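Local coordinates for NADPH-dependent aldehyde reductase YqhD (Escherichia coli, PDB 4QGS), which reduces a broad range of short-chain aldehydes to alcohols with NADPH, using one zinc ion per subunit, at residues H39-L44 / K96-L101; P78-E83 / A161-K166; H209-Y214 / G230-L235; S362-L367 / I393-R398. One frame throughout, in Å; residues are numbered along the deposited sequence.

Contact 1 (H39-L44 / K96-L101); sequences HDARVL and KVTFLL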
loop_
_atom_site.group_PDB
_atom_site.type_symbol
_atom_site.label_atom_id
_atom_site.label_comp_id
_atom_site.label_asym_id
_atom_site.label_seq_id
_atom_site.Cartn_x
_atom_site.Cartn_y
_atom_site.Cartn_z
ATOM N N HIS A 39 21.984 19.964 -10.021
ATOM C CA HIS A 39 22.916 20.525 -9.054
ATOM C C HIS A 39 22.432 21.867 -8.505
ATOM O O HIS A 39 22.784 22.241 -7.391
ATOM C CB HIS A 39 24.304 20.682 -9.685
ATOM C CG HIS A 39 24.367 21.743 -10.737
ATOM N ND1 HIS A 39 24.154 21.481 -12.074
ATOM C CD2 HIS A 39 24.612 23.072 -10.648
ATOM C CE1 HIS A 39 24.270 22.602 -12.763
ATOM N NE2 HIS A 39 24.543 23.583 -11.921
ATOM N N ASP A 40 21.627 22.583 -9.290
ATOM C CA ASP A 40 21.165 23.911 -8.895
ATOM C C ASP A 40 19.701 23.912 -8.482
ATOM O O ASP A 40 19.067 24.963 -8.410
ATOM C CB ASP A 40 21.373 24.907 -10.037
ATOM C CG ASP A 40 20.686 24.481 -11.321
ATOM O OD1 ASP A 40 20.545 25.337 -12.222
ATOM O OD2 ASP A 40 20.297 23.298 -11.447
ATOM N N ALA A 41 19.164 22.730 -8.211
ATOM C CA ALA A 41 17.789 22.634 -7.734
ATOM C C ALA A 41 17.593 23.299 -6.371
ATOM O O ALA A 41 18.503 23.344 -5.534
ATOM C CB ALA A 41 17.357 21.167 -7.671
ATOM N N ARG A 42 16.395 23.830 -6.146
ATOM C CA ARG A 42 15.995 24.199 -4.799
ATOM C C ARG A 42 15.108 23.064 -4.297
ATOM O O ARG A 42 13.975 22.895 -4.752
ATOM C CB ARG A 42 15.277 25.552 -4.768
ATOM C CG ARG A 42 14.939 26.056 -3.364
ATOM C CD ARG A 42 15.003 27.588 -3.271
ATOM N NE ARG A 42 16.310 28.100 -3.678
ATOM C CZ ARG A 42 16.587 29.378 -3.927
ATOM N NH1 ARG A 42 15.649 30.306 -3.800
ATOM N NH2 ARG A 42 17.813 29.729 -4.298
ATOM N N VAL A 43 15.654 22.266 -3.387
ATOM C CA VAL A 43 15.031 21.015 -2.967
ATOM C C VAL A 43 14.247 21.186 -1.674
ATOM O O VAL A 43 14.772 21.693 -0.693
ATOM C CB VAL A 43 16.088 19.905 -2.745
ATOM C CG1 VAL A 43 15.419 18.590 -2.359
ATOM C CG2 VAL A 43 16.968 19.723 -3.983
ATOM N N LEU A 44 12.987 20.763 -1.670
ATOM C CA LEU A 44 12.252 20.649 -0.414
ATOM C C LEU A 44 12.156 19.182 -0.002
ATOM O O LEU A 44 11.545 18.365 -0.701
ATOM C CB LEU A 44 10.846 21.256 -0.529
ATOM C CG LEU A 44 10.024 21.171 0.765
ATOM C CD1 LEU A 44 10.632 22.021 1.862
ATOM C CD2 LEU A 44 8.569 21.569 0.517
ATOM N N LYS A 96 10.127 29.184 -4.220
ATOM C CA LYS A 96 10.436 28.711 -5.568
ATOM C C LYS A 96 11.200 27.383 -5.557
ATOM O O LYS A 96 12.236 27.234 -6.213
ATOM C CB LYS A 96 11.225 29.773 -6.341
ATOM C CG LYS A 96 10.548 31.135 -6.388
ATOM C CD LYS A 96 10.578 31.719 -7.794
ATOM C CE LYS A 96 9.755 30.879 -8.764
ATOM N NZ LYS A 96 8.335 31.337 -8.830
ATOM N N VAL A 97 10.675 26.425 -4.801
ATOM C CA VAL A 97 11.177 25.056 -4.812
ATOM C C VAL A 97 11.012 24.442 -6.195
ATOM O O VAL A 97 9.980 24.633 -6.840
ATOM C CB VAL A 97 10.440 24.199 -3.761
ATOM C CG1 VAL A 97 10.680 22.710 -3.988
ATOM C CG2 VAL A 97 10.841 24.631 -2.355
ATOM N N THR A 98 12.026 23.712 -6.659
ATOM C CA THR A 98 11.992 23.111 -7.987
ATOM C C THR A 98 12.060 21.590 -7.948
ATOM O O THR A 98 12.011 20.936 -8.989
ATOM C CB THR A 98 13.153 23.611 -8.858
ATOM O OG1 THR A 98 14.389 23.225 -8.244
ATOM C CG2 THR A 98 13.103 25.120 -8.987
ATOM N N PHE A 99 12.200 21.031 -6.753
ATOM C CA PHE A 99 12.244 19.578 -6.613
ATOM C C PHE A 99 11.800 19.172 -5.210
ATOM O O PHE A 99 12.225 19.768 -4.229
ATOM C CB PHE A 99 13.653 19.038 -6.897
ATOM C CG PHE A 99 13.684 17.570 -7.223
ATOM C CD1 PHE A 99 13.682 17.144 -8.535
ATOM C CD2 PHE A 99 13.688 16.617 -6.208
ATOM C CE1 PHE A 99 13.694 15.799 -8.851
ATOM C CE2 PHE A 99 13.702 15.259 -6.516
ATOM C CZ PHE A 99 13.703 14.853 -7.838
ATOM N N LEU A 100 10.944 18.153 -5.124
ATOM C CA LEU A 100 10.475 17.645 -3.835
ATOM C C LEU A 100 11.086 16.286 -3.516
ATOM O O LEU A 100 11.212 15.446 -4.393
ATOM C CB LEU A 100 8.940 17.539 -3.838
ATOM C CG LEU A 100 8.219 18.876 -3.988
ATOM C CD1 LEU A 100 6.813 18.674 -4.551
ATOM C CD2 LEU A 100 8.147 19.563 -2.661
ATOM N N LEU A 101 11.468 16.066 -2.259
ATOM C CA LEU A 101 12.060 14.783 -1.884
ATOM C C LEU A 101 11.391 14.211 -0.640
ATOM O O LEU A 101 11.669 14.631 0.472
ATOM C CB LEU A 101 13.564 14.920 -1.644
ATOM C CG LEU A 101 14.317 13.624 -1.324
ATOM C CD1 LEU A 101 14.155 12.576 -2.401
ATOM C CD2 LEU A 101 15.812 13.907 -1.077
#
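Arg-42 and Thr-98 begin this pairing of neighbouring strands, and two of the polar groups at its start, the N-H and the C=O of Arg-42, find partners there. The backbone N of Arg-42 donates to the hydroxyl oxygen OG1 of Thr-98 at 3.0 Å, a side-chain acceptor standing in where a backbone carbonyl would serve further along. Thr-98 holds OG1 between its own backbone N and carbonyl carbon (chi1 62°), which turns the oxygen toward that N-H. The carbonyl of Arg-42 is gripped twice: Thr-98 N reaches its O at 2.8 Å in the carbonyl plane, while Phe-99 N lies above that plane on a longer bond of 3.3 Å to the same oxygen. From here the pattern becomes that of adjacent parallel strands, 42-46 and 99-104, in the six-stranded parallel sheet of the N-terminal, cofactor-binding half of the enzyme. Leu-44 N donates to Phe-99 O at 2.8 Å, and Leu-44 O accepts from Leu-101 N at the same length. Val-43, bridged to Phe-99, turns its own backbone to the next strand over, bonding with Asp-69 and Leu-71. On the face carrying Leu-44 and Leu-100, the two side chains run side by side with their CD2 methyls 3.8 Å apart, and Val-97 CG1 touches Leu-44 CB, the group packing against helix 82-95. The guanidinium of Arg-42 is paired through NE with Asp-69 in a salt bridge.

Contact 2 (P78-E83 / A161-K166); sequences PNPAYE and AVISRK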
loop_
_atom_site.group_PDB
_atom_site.type_symbol
_atom_site.label_atom_id
_atom_site.label_comp_id
_atom_site.label_asym_id
_atom_site.label_seq_id
_atom_site.Cartn_x
_atom_site.Cartn_y
_atom_site.Cartn_z
ATOM N N PRO A 78 0.073 10.650 9.351
ATOM C CA PRO A 78 -0.638 9.545 8.708
ATOM C C PRO A 78 -2.013 10.063 8.327
ATOM O O PRO A 78 -2.581 10.826 9.109
ATOM C CB PRO A 78 -0.703 8.471 9.796
ATOM C CG PRO A 78 0.399 8.823 10.749
ATOM C CD PRO A 78 0.502 10.318 10.722
ATOM N N ASN A 79 -2.523 9.690 7.158
ATOM C CA ASN A 79 -3.668 10.389 6.575
ATOM C C ASN A 79 -3.341 11.878 6.480
ATOM O O ASN A 79 -3.873 12.682 7.243
ATOM C CB ASN A 79 -4.942 10.170 7.400
ATOM C CG ASN A 79 -5.400 8.725 7.398
ATOM O OD1 ASN A 79 -4.819 7.877 6.720
ATOM N ND2 ASN A 79 -6.428 8.433 8.183
ATOM N N PRO A 80 -2.441 12.244 5.553
ATOM C CA PRO A 80 -1.977 13.631 5.430
ATOM C C PRO A 80 -3.127 14.619 5.237
ATOM O O PRO A 80 -3.957 14.429 4.348
ATOM C CB PRO A 80 -1.064 13.591 4.196
ATOM C CG PRO A 80 -1.436 12.339 3.465
ATOM C CD PRO A 80 -1.852 11.370 4.525
ATOM N N ALA A 81 -3.168 15.654 6.072
ATOM C CA ALA A 81 -4.269 16.615 6.051
ATOM C C ALA A 81 -4.129 17.638 4.928
ATOM O O ALA A 81 -3.036 18.139 4.663
ATOM C CB ALA A 81 -4.378 17.326 7.390
ATOM N N TYR A 82 -5.253 17.946 4.283
ATOM C CA TYR A 82 -5.312 18.967 3.238
ATOM C C TYR A 82 -4.828 20.301 3.784
ATOM O O TYR A 82 -4.281 21.123 3.047
ATOM C CB TYR A 82 -6.740 19.097 2.688
ATOM C CG TYR A 82 -6.956 20.241 1.713
ATOM C CD1 TYR A 82 -6.842 20.040 0.342
ATOM C CD2 TYR A 82 -7.304 21.513 2.159
ATOM C CE1 TYR A 82 -7.046 21.074 -0.557
ATOM C CE2 TYR A 82 -7.509 22.555 1.267
ATOM C CZ TYR A 82 -7.381 22.329 -0.089
ATOM O OH TYR A 82 -7.585 23.353 -0.985
ATOM N N GLU A 83 -5.050 20.503 5.079
ATOM C CA GLU A 83 -4.502 21.640 5.807
ATOM C C GLU A 83 -3.019 21.779 5.534
ATOM O O GLU A 83 -2.572 22.722 4.884
ATOM C CB GLU A 83 -4.702 21.478 7.319
ATOM C CG GLU A 83 -6.132 21.504 7.820
ATOM C CD GLU A 83 -6.203 21.318 9.326
ATOM O OE1 GLU A 83 -5.614 22.144 10.057
ATOM O OE2 GLU A 83 -6.837 20.340 9.779
ATOM N N ALA A 161 -2.317 8.427 -4.371
ATOM C CA ALA A 161 -2.173 9.161 -3.138
ATOM C C ALA A 161 -3.532 9.374 -2.506
ATOM O O ALA A 161 -4.490 9.751 -3.181
ATOM C CB ALA A 161 -1.482 10.480 -3.389
ATOM N N VAL A 162 -3.613 9.126 -1.206
ATOM C CA VAL A 162 -4.880 9.233 -0.511
ATOM C C VAL A 162 -4.818 10.358 0.525
ATOM O O VAL A 162 -4.195 10.220 1.578
ATOM C CB VAL A 162 -5.254 7.906 0.154
ATOM C CG1 VAL A 162 -6.721 7.899 0.497
ATOM C CG2 VAL A 162 -4.931 6.746 -0.773
ATOM N N ILE A 163 -5.463 11.475 0.198
ATOM C CA ILE A 163 -5.388 12.696 0.992
ATOM C C ILE A 163 -6.628 12.875 1.849
ATOM O O ILE A 163 -7.741 12.595 1.411
ATOM C CB ILE A 163 -5.222 13.944 0.089
ATOM C CG1 ILE A 163 -4.039 13.762 -0.867
ATOM C CG2 ILE A 163 -5.070 15.219 0.925
ATOM C CD1 ILE A 163 -2.727 13.471 -0.170
ATOM N N SER A 164 -6.425 13.348 3.072
ATOM C CA SER A 164 -7.521 13.610 3.990
ATOM C C SER A 164 -7.649 15.104 4.233
ATOM O O SER A 164 -6.652 15.816 4.276
ATOM C CB SER A 164 -7.299 12.873 5.313
ATOM O OG SER A 164 -6.692 11.612 5.098
ATOM N N ARG A 165 -8.879 15.583 4.379
ATOM C CA ARG A 165 -9.096 16.975 4.762
ATOM C C ARG A 165 -9.210 17.080 6.285
ATOM O O ARG A 165 -9.156 18.166 6.860
ATOM C CB ARG A 165 -10.351 17.545 4.087
ATOM C CG ARG A 165 -10.204 18.989 3.632
ATOM C CD ARG A 165 -11.249 19.395 2.584
ATOM N NE ARG A 165 -12.400 18.489 2.538
ATOM C CZ ARG A 165 -13.188 18.323 1.480
ATOM N NH1 ARG A 165 -12.996 19.053 0.396
ATOM N NH2 ARG A 165 -14.208 17.476 1.532
ATOM N N LYS A 166 -9.375 15.922 6.919
ATOM C CA LYS A 166 -9.589 15.744 8.364
ATOM C C LYS A 166 -10.579 16.730 9.036
ATOM O O LYS A 166 -11.290 16.317 9.970
ATOM C CB LYS A 166 -8.253 15.772 9.120
ATOM C CG LYS A 166 -8.287 16.481 10.470
ATOM C CD LYS A 166 -6.896 16.797 10.985
ATOM C CE LYS A 166 -6.177 15.490 11.265
ATOM N NZ LYS A 166 -4.760 15.643 11.649
#
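Residues 79-83 and 162-166 converge with end-to-end directions 59° apart and meet at a single backbone bridge between Ala-81 and Ser-164. The bridge rests on Ser-164 N, which donates to Pro-80 O at 3.0 Å. Tyr-82 N, in the first turn of helix 82-95, also points to Ser-164 O, but the modelled 2.5 Å is unusually short and its exact geometry doubtful. The CA of Ala-81, at the N-cap position, approaches Ser-164 O as well, at 3.1 Å. Among the side chains, the Pro-80 ring crosses Ile-163 at about a right angle, its CG 4.0 Å from Ile-163 CD1. Tyr-82 and Arg-165 lie side by side and point the same way; CG of Arg-165 comes to 3.6 Å from CB of Tyr-82, while the phenol ring and the guanidinium are turned 67° apart. In Tyr-82, chi1 of 173° sets CG anti to the backbone N, 4.0 Å from Arg-165 CG. That arginine forms a salt bridge through NE with Asp-170 and makes a cation-pi contact with Trp-128. Ser-164 OG sits 3.2 Å from Asn-79 CB and hydrogen-bonds Lys-171 NZ. Asn-79 and Lys-171 both bind NADP(+), and Pro-80 touches Ser-107, another such residue, so the contact joins the N-terminal start of helix 82-95 to the end of strand 161-163 beside the cofactor site of this iron-containing alcohol dehydrogenase family member.

Contact 3 (H209-Y214 / G230-L235); sequences HTVEQY and GILLTL. With ZN (zinc ion), chain B.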
loop_
_atom_site.group_PDB
_atom_site.type_symbol
_atom_site.label_atom_id
_atom_site.label_comp_id
_atom_site.label_asym_id
_atom_site.label_seq_id
_atom_site.Cartn_x
_atom_site.Cartn_y
_atom_site.Cartn_z
ATOM N N HIS A 209 -2.463 -7.519 -1.030
ATOM C CA HIS A 209 -2.495 -6.776 -2.300
ATOM C C HIS A 209 -2.273 -7.723 -3.477
ATOM O O HIS A 209 -2.903 -7.567 -4.528
ATOM C CB HIS A 209 -1.462 -5.644 -2.326
ATOM C CG HIS A 209 -1.931 -4.392 -1.651
ATOM N ND1 HIS A 209 -2.163 -3.217 -2.334
ATOM C CD2 HIS A 209 -2.238 -4.140 -0.354
ATOM C CE1 HIS A 209 -2.574 -2.290 -1.484
ATOM N NE2 HIS A 209 -2.629 -2.825 -0.278
ATOM N N THR A 210 -1.400 -8.709 -3.288
ATOM C CA THR A 210 -1.123 -9.685 -4.339
ATOM C C THR A 210 -2.355 -10.552 -4.611
ATOM O O THR A 210 -2.768 -10.691 -5.763
ATOM C CB THR A 210 0.068 -10.567 -3.983
ATOM O OG1 THR A 210 1.202 -9.726 -3.723
ATOM C CG2 THR A 210 0.398 -11.539 -5.162
ATOM N N VAL A 211 -2.966 -11.126 -3.573
ATOM C CA VAL A 211 -4.099 -12.030 -3.850
ATOM C C VAL A 211 -5.367 -11.285 -4.275
ATOM O O VAL A 211 -6.274 -11.894 -4.848
ATOM C CB VAL A 211 -4.436 -12.941 -2.639
ATOM C CG1 VAL A 211 -3.245 -13.828 -2.275
ATOM C CG2 VAL A 211 -4.893 -12.106 -1.440
ATOM N N GLU A 212 -5.437 -9.979 -4.022
ATOM C CA GLU A 212 -6.554 -9.165 -4.515
ATOM C C GLU A 212 -6.560 -9.141 -6.039
ATOM O O GLU A 212 -7.584 -8.850 -6.654
ATOM C CB GLU A 212 -6.474 -7.730 -4.006
ATOM C CG GLU A 212 -6.691 -7.568 -2.494
ATOM C CD GLU A 212 -8.159 -7.473 -2.079
ATOM O OE1 GLU A 212 -9.033 -8.135 -2.693
ATOM O OE2 GLU A 212 -8.438 -6.716 -1.126
ATOM N N GLN A 213 -5.398 -9.435 -6.613
ATOM C CA GLN A 213 -5.195 -9.374 -8.061
ATOM C C GLN A 213 -4.901 -10.737 -8.677
ATOM O O GLN A 213 -4.566 -10.839 -9.870
ATOM C CB GLN A 213 -4.055 -8.407 -8.374
ATOM C CG GLN A 213 -4.272 -6.993 -7.821
ATOM C CD GLN A 213 -3.042 -6.112 -7.975
ATOM O OE1 GLN A 213 -2.835 -5.500 -9.022
ATOM N NE2 GLN A 213 -2.232 -6.019 -6.920
ATOM N N TYR A 214 -5.033 -11.793 -7.886
ATOM C CA TYR A 214 -4.638 -13.122 -8.343
ATOM C C TYR A 214 -5.660 -14.197 -7.961
ATOM O O TYR A 214 -5.989 -15.055 -8.776
ATOM C CB TYR A 214 -3.241 -13.476 -7.796
ATOM C CG TYR A 214 -2.880 -14.943 -7.886
ATOM C CD1 TYR A 214 -2.620 -15.548 -9.121
ATOM C CD2 TYR A 214 -2.809 -15.732 -6.742
ATOM C CE1 TYR A 214 -2.298 -16.893 -9.196
ATOM C CE2 TYR A 214 -2.486 -17.080 -6.807
ATOM C CZ TYR A 214 -2.244 -17.653 -8.051
ATOM O OH TYR A 214 -1.927 -18.985 -8.124
ATOM N N GLY A 230 5.022 -16.049 -7.426
ATOM C CA GLY A 230 6.393 -15.803 -7.009
ATOM C C GLY A 230 6.492 -14.852 -5.831
ATOM O O GLY A 230 7.281 -15.071 -4.901
ATOM N N ILE A 231 5.719 -13.776 -5.881
ATOM C CA ILE A 231 5.679 -12.823 -4.769
ATOM C C ILE A 231 5.205 -13.528 -3.490
ATOM O O ILE A 231 5.817 -13.385 -2.419
ATOM C CB ILE A 231 4.755 -11.613 -5.087
ATOM C CG1 ILE A 231 5.374 -10.747 -6.185
ATOM C CG2 ILE A 231 4.479 -10.779 -3.804
ATOM C CD1 ILE A 231 4.406 -9.780 -6.847
ATOM N N LEU A 232 4.125 -14.297 -3.611
ATOM C CA LEU A 232 3.508 -14.964 -2.453
ATOM C C LEU A 232 4.482 -15.970 -1.837
ATOM O O LEU A 232 4.696 -15.991 -0.620
ATOM C CB LEU A 232 2.198 -15.647 -2.870
ATOM C CG LEU A 232 1.126 -14.676 -3.359
ATOM C CD1 LEU A 232 -0.036 -15.422 -3.987
ATOM C CD2 LEU A 232 0.612 -13.820 -2.179
ATOM N N LEU A 233 5.113 -16.777 -2.687
ATOM C CA LEU A 233 6.096 -17.748 -2.235
ATOM C C LEU A 233 7.262 -17.087 -1.493
ATOM O O LEU A 233 7.740 -17.594 -0.474
ATOM C CB LEU A 233 6.611 -18.553 -3.446
ATOM C CG LEU A 233 5.600 -19.613 -3.896
ATOM C CD1 LEU A 233 5.862 -20.006 -5.349
ATOM C CD2 LEU A 233 5.652 -20.829 -2.995
ATOM N N THR A 234 7.718 -15.949 -2.009
ATOM C CA THR A 234 8.813 -15.198 -1.398
ATOM C C THR A 234 8.412 -14.638 -0.027
ATOM O O THR A 234 9.179 -14.692 0.923
ATOM C CB THR A 234 9.263 -14.051 -2.317
ATOM O OG1 THR A 234 9.715 -14.611 -3.567
ATOM C CG2 THR A 234 10.420 -13.283 -1.683
ATOM N N LEU A 235 7.209 -14.094 0.061
ATOM C CA LEU A 235 6.727 -13.545 1.332
ATOM C C LEU A 235 6.548 -14.649 2.368
ATOM O O LEU A 235 6.829 -14.448 3.561
ATOM C CB LEU A 235 5.416 -12.778 1.119
ATOM C CG LEU A 235 5.506 -11.461 0.342
ATOM C CD1 LEU A 235 4.117 -10.892 0.036
ATOM C CD2 LEU A 235 6.363 -10.428 1.086
HETATM ZN ZN ZN B . -3.468 -2.379 1.562
HETATM O O HOH W 1 -4.165 -0.557 0.796
HETATM O O HOH W 2 -1.843 -0.986 1.792
#
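Thr-210, Val-211 and Tyr-214 meet Leu-232 in a buried, largely apolar contact inside the all-helical C-terminal half, in which helix 196-211 and the loop after it pack on helix 222-244. Leu-232 is the common partner. Its CG lies 3.7 Å from Thr-210 CG2, the two side chains sliding past each other in opposite directions. Both of its methyls touch Val-211 CG1, CD2 the closer at 3.9 Å, that valine crossing at about a right angle; CD1 also meets Tyr-214 CD2, and CD2 the CB of Thr-210. Thr-210 has CG2 anti to its backbone N and OG1 beside it (chi1 -56°); OG1 bonds to Ala-206 O one turn back and also touches Ile-231 CG2 at 3.4 Å. An alanine in place of Leu-232 would probably open a gap between the helices and leave the Thr-210 methyl, Val-211 and the Tyr-214 ring without their shared apolar partner. The helix that carries Thr-210 also supplies two of the four protein ligands of the metal site characteristic of the iron-containing alcohol dehydrogenase family, here occupied by zinc: His-209 NE2 binds it at 2.1 Å and Asp-205 joins it, while His-278, His-292 and two waters complete the coordination. Gln-213 NE2 reaches back to His-209 O at 2.9 Å, an almost straight bond whose donor stands above the carbonyl plane. The hydroxyl of Tyr-214 bonds to Glu-229.

Contact 4 (S362-L367 / I393-R398); sequences SSIPAL and IYEAAR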
loop_
_atom_site.group_PDB
_atom_site.type_symbol
_atom_site.label_atom_id
_atom_site.label_comp_id
_atom_site.label_asym_id
_atom_site.label_seq_id
_atom_site.Cartn_x
_atom_site.Cartn_y
_atom_site.Cartn_z
ATOM N N SER A 362 -21.213 -7.237 17.354
ATOM C CA SER A 362 -22.368 -6.378 17.528
ATOM C C SER A 362 -22.268 -5.111 16.679
ATOM O O SER A 362 -23.272 -4.453 16.438
ATOM C CB SER A 362 -22.559 -6.019 19.010
ATOM O OG SER A 362 -21.423 -5.353 19.540
ATOM N N SER A 363 -21.070 -4.780 16.193
ATOM C CA SER A 363 -20.927 -3.590 15.358
ATOM C C SER A 363 -21.273 -3.836 13.882
ATOM O O SER A 363 -21.278 -2.912 13.069
ATOM C CB SER A 363 -19.493 -3.035 15.476
ATOM O OG SER A 363 -18.543 -3.900 14.868
ATOM N N ILE A 364 -21.566 -5.080 13.515
ATOM C CA ILE A 364 -21.780 -5.378 12.097
ATOM C C ILE A 364 -22.937 -4.571 11.480
ATOM O O ILE A 364 -22.812 -4.093 10.355
ATOM C CB ILE A 364 -21.975 -6.891 11.892
ATOM C CG1 ILE A 364 -20.637 -7.581 12.179
ATOM C CG2 ILE A 364 -22.429 -7.199 10.458
ATOM C CD1 ILE A 364 -20.677 -9.093 12.190
ATOM N N PRO A 365 -24.053 -4.367 12.221
ATOM C CA PRO A 365 -25.064 -3.518 11.584
ATOM C C PRO A 365 -24.541 -2.114 11.278
ATOM O O PRO A 365 -24.866 -1.565 10.224
ATOM C CB PRO A 365 -26.191 -3.484 12.619
ATOM C CG PRO A 365 -26.078 -4.802 13.306
ATOM C CD PRO A 365 -24.576 -5.025 13.431
ATOM N N ALA A 366 -23.722 -1.563 12.169
ATOM C CA ALA A 366 -23.147 -0.242 11.941
ATOM C C ALA A 366 -22.133 -0.268 10.793
ATOM O O ALA A 366 -22.050 0.693 10.026
ATOM C CB ALA A 366 -22.504 0.280 13.205
ATOM N N LEU A 367 -21.378 -1.359 10.677
ATOM C CA LEU A 367 -20.415 -1.506 9.576
ATOM C C LEU A 367 -21.124 -1.525 8.219
ATOM O O LEU A 367 -20.683 -0.884 7.256
ATOM C CB LEU A 367 -19.584 -2.780 9.748
ATOM C CG LEU A 367 -18.618 -2.785 10.931
ATOM C CD1 LEU A 367 -18.101 -4.198 11.250
ATOM C CD2 LEU A 367 -17.434 -1.814 10.683
ATOM N N ILE A 393 -19.916 -12.327 5.523
ATOM C CA ILE A 393 -18.466 -12.345 5.643
ATOM C C ILE A 393 -18.006 -11.819 7.009
ATOM O O ILE A 393 -17.210 -12.474 7.678
ATOM C CB ILE A 393 -17.813 -11.542 4.517
ATOM C CG1 ILE A 393 -18.070 -12.230 3.176
ATOM C CG2 ILE A 393 -16.287 -11.417 4.750
ATOM C CD1 ILE A 393 -17.677 -11.379 1.997
ATOM N N TYR A 394 -18.515 -10.663 7.421
ATOM C CA TYR A 394 -18.200 -10.128 8.752
ATOM C C TYR A 394 -18.618 -11.110 9.852
ATOM O O TYR A 394 -17.905 -11.333 10.823
ATOM C CB TYR A 394 -18.898 -8.797 8.988
ATOM C CG TYR A 394 -18.293 -7.569 8.332
ATOM C CD1 TYR A 394 -16.926 -7.309 8.385
ATOM C CD2 TYR A 394 -19.117 -6.644 7.692
ATOM C CE1 TYR A 394 -16.390 -6.152 7.795
ATOM C CE2 TYR A 394 -18.601 -5.500 7.103
ATOM C CZ TYR A 394 -17.238 -5.257 7.159
ATOM O OH TYR A 394 -16.765 -4.107 6.569
ATOM N N GLU A 395 -19.792 -11.705 9.686
ATOM C CA GLU A 395 -20.296 -12.633 10.686
ATOM C C GLU A 395 -19.377 -13.853 10.825
ATOM O O GLU A 395 -19.065 -14.283 11.936
ATOM C CB GLU A 395 -21.719 -13.061 10.327
ATOM C CG GLU A 395 -22.320 -14.054 11.285
ATOM C CD GLU A 395 -22.634 -13.467 12.653
ATOM O OE1 GLU A 395 -22.628 -14.252 13.620
ATOM O OE2 GLU A 395 -22.904 -12.244 12.769
ATOM N N ALA A 396 -18.928 -14.389 9.693
ATOM C CA ALA A 396 -18.039 -15.543 9.701
ATOM C C ALA A 396 -16.663 -15.192 10.254
ATOM O O ALA A 396 -15.914 -16.063 10.657
ATOM C CB ALA A 396 -17.902 -16.116 8.295
ATOM N N ALA A 397 -16.339 -13.907 10.241
ATOM C CA ALA A 397 -15.033 -13.448 10.689
ATOM C C ALA A 397 -15.002 -13.226 12.199
ATOM O O ALA A 397 -13.958 -12.880 12.755
ATOM C CB ALA A 397 -14.659 -12.167 9.966
ATOM N N ARG A 398 -16.135 -13.431 12.865
ATOM C CA ARG A 398 -16.214 -13.129 14.301
ATOM C C ARG A 398 -15.223 -13.938 15.134
ATOM O O ARG A 398 -14.859 -15.086 14.836
ATOM C CB ARG A 398 -17.643 -13.357 14.833
ATOM C CG ARG A 398 -18.640 -12.264 14.452
ATOM C CD ARG A 398 -20.049 -12.619 14.892
ATOM N NE ARG A 398 -20.101 -12.782 16.341
ATOM C CZ ARG A 398 -20.824 -13.706 16.961
ATOM N NH1 ARG A 398 -20.794 -13.790 18.288
ATOM N NH2 ARG A 398 -21.562 -14.552 16.249
ATOM O OXT ARG A 398 -14.733 -13.432 16.144
#
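The phenol ring of Tyr-394 has one face covered by Leu-367, whose CD1 methyl stands over its centre in a CH-pi contact, 4.2 Å from the ring centroid and only 3° off the ring normal. Leu-367 CB adds a second touch, 3.9 Å from the ring atom CE2. CG2 of Ile-364 approaches the same ring obliquely. The rest of Ile-364 works further up the tyrosine: its CD1 lies 3.7 Å from Tyr-394 CB, and the two side chains slide past each other in opposite directions. Ile-364 has CG1 anti to its carbonyl carbon (chi1 -69°), and the outer methyl CD1 beyond it also comes 3.7 Å from the backbone N of Glu-395 and 3.9 Å from its carboxylate oxygen OE2. An alanine in place of Ile-364 would probably open a gap beside Tyr-394 CB and the backbone of Glu-395, with the contacts of CG1, CG2 and CD1 lost. The other carboxylate oxygen, Glu-395 OE1, takes a salt bridge from Arg-398 NH2 at 2.9 Å, met on its syn side, so the last residue of the chain is tied back to the final helix. The Tyr-394 hydroxyl bonds to Leu-280 O. The contact thus joins the start of helix 364-373 to the end of helix 387-396 by apolar side chains and one aromatic face. Helix 276-288 lies against the pair, touching Leu-367 through Leu-284 and Met-287 and Tyr-394 through Glu-283, while helix 292-306 meets Ile-393 and Ala-397.

The four contacts follow the two-part build of the enzyme. Contacts 1 and 2 lie in the N-terminal, cofactor-binding half, and their segments alternate along the chain; helix 82-95, which begins in contact 2, is followed directly by strand 99-104 of contact 1, and their centres are 23 Å apart. Contacts 3 and 4 come later, one after the other, in the helical C-terminal half, 27 Å apart between centres. The centres of contacts 1 and 4 are 49 Å apart, on opposite sides of the chain's centre. Contacts 2 and 3 approach within about 9 Å at their nearest atoms, consistent with the NADP(+)-binding residues and the zinc-binding helix facing one another across the cleft between the halves.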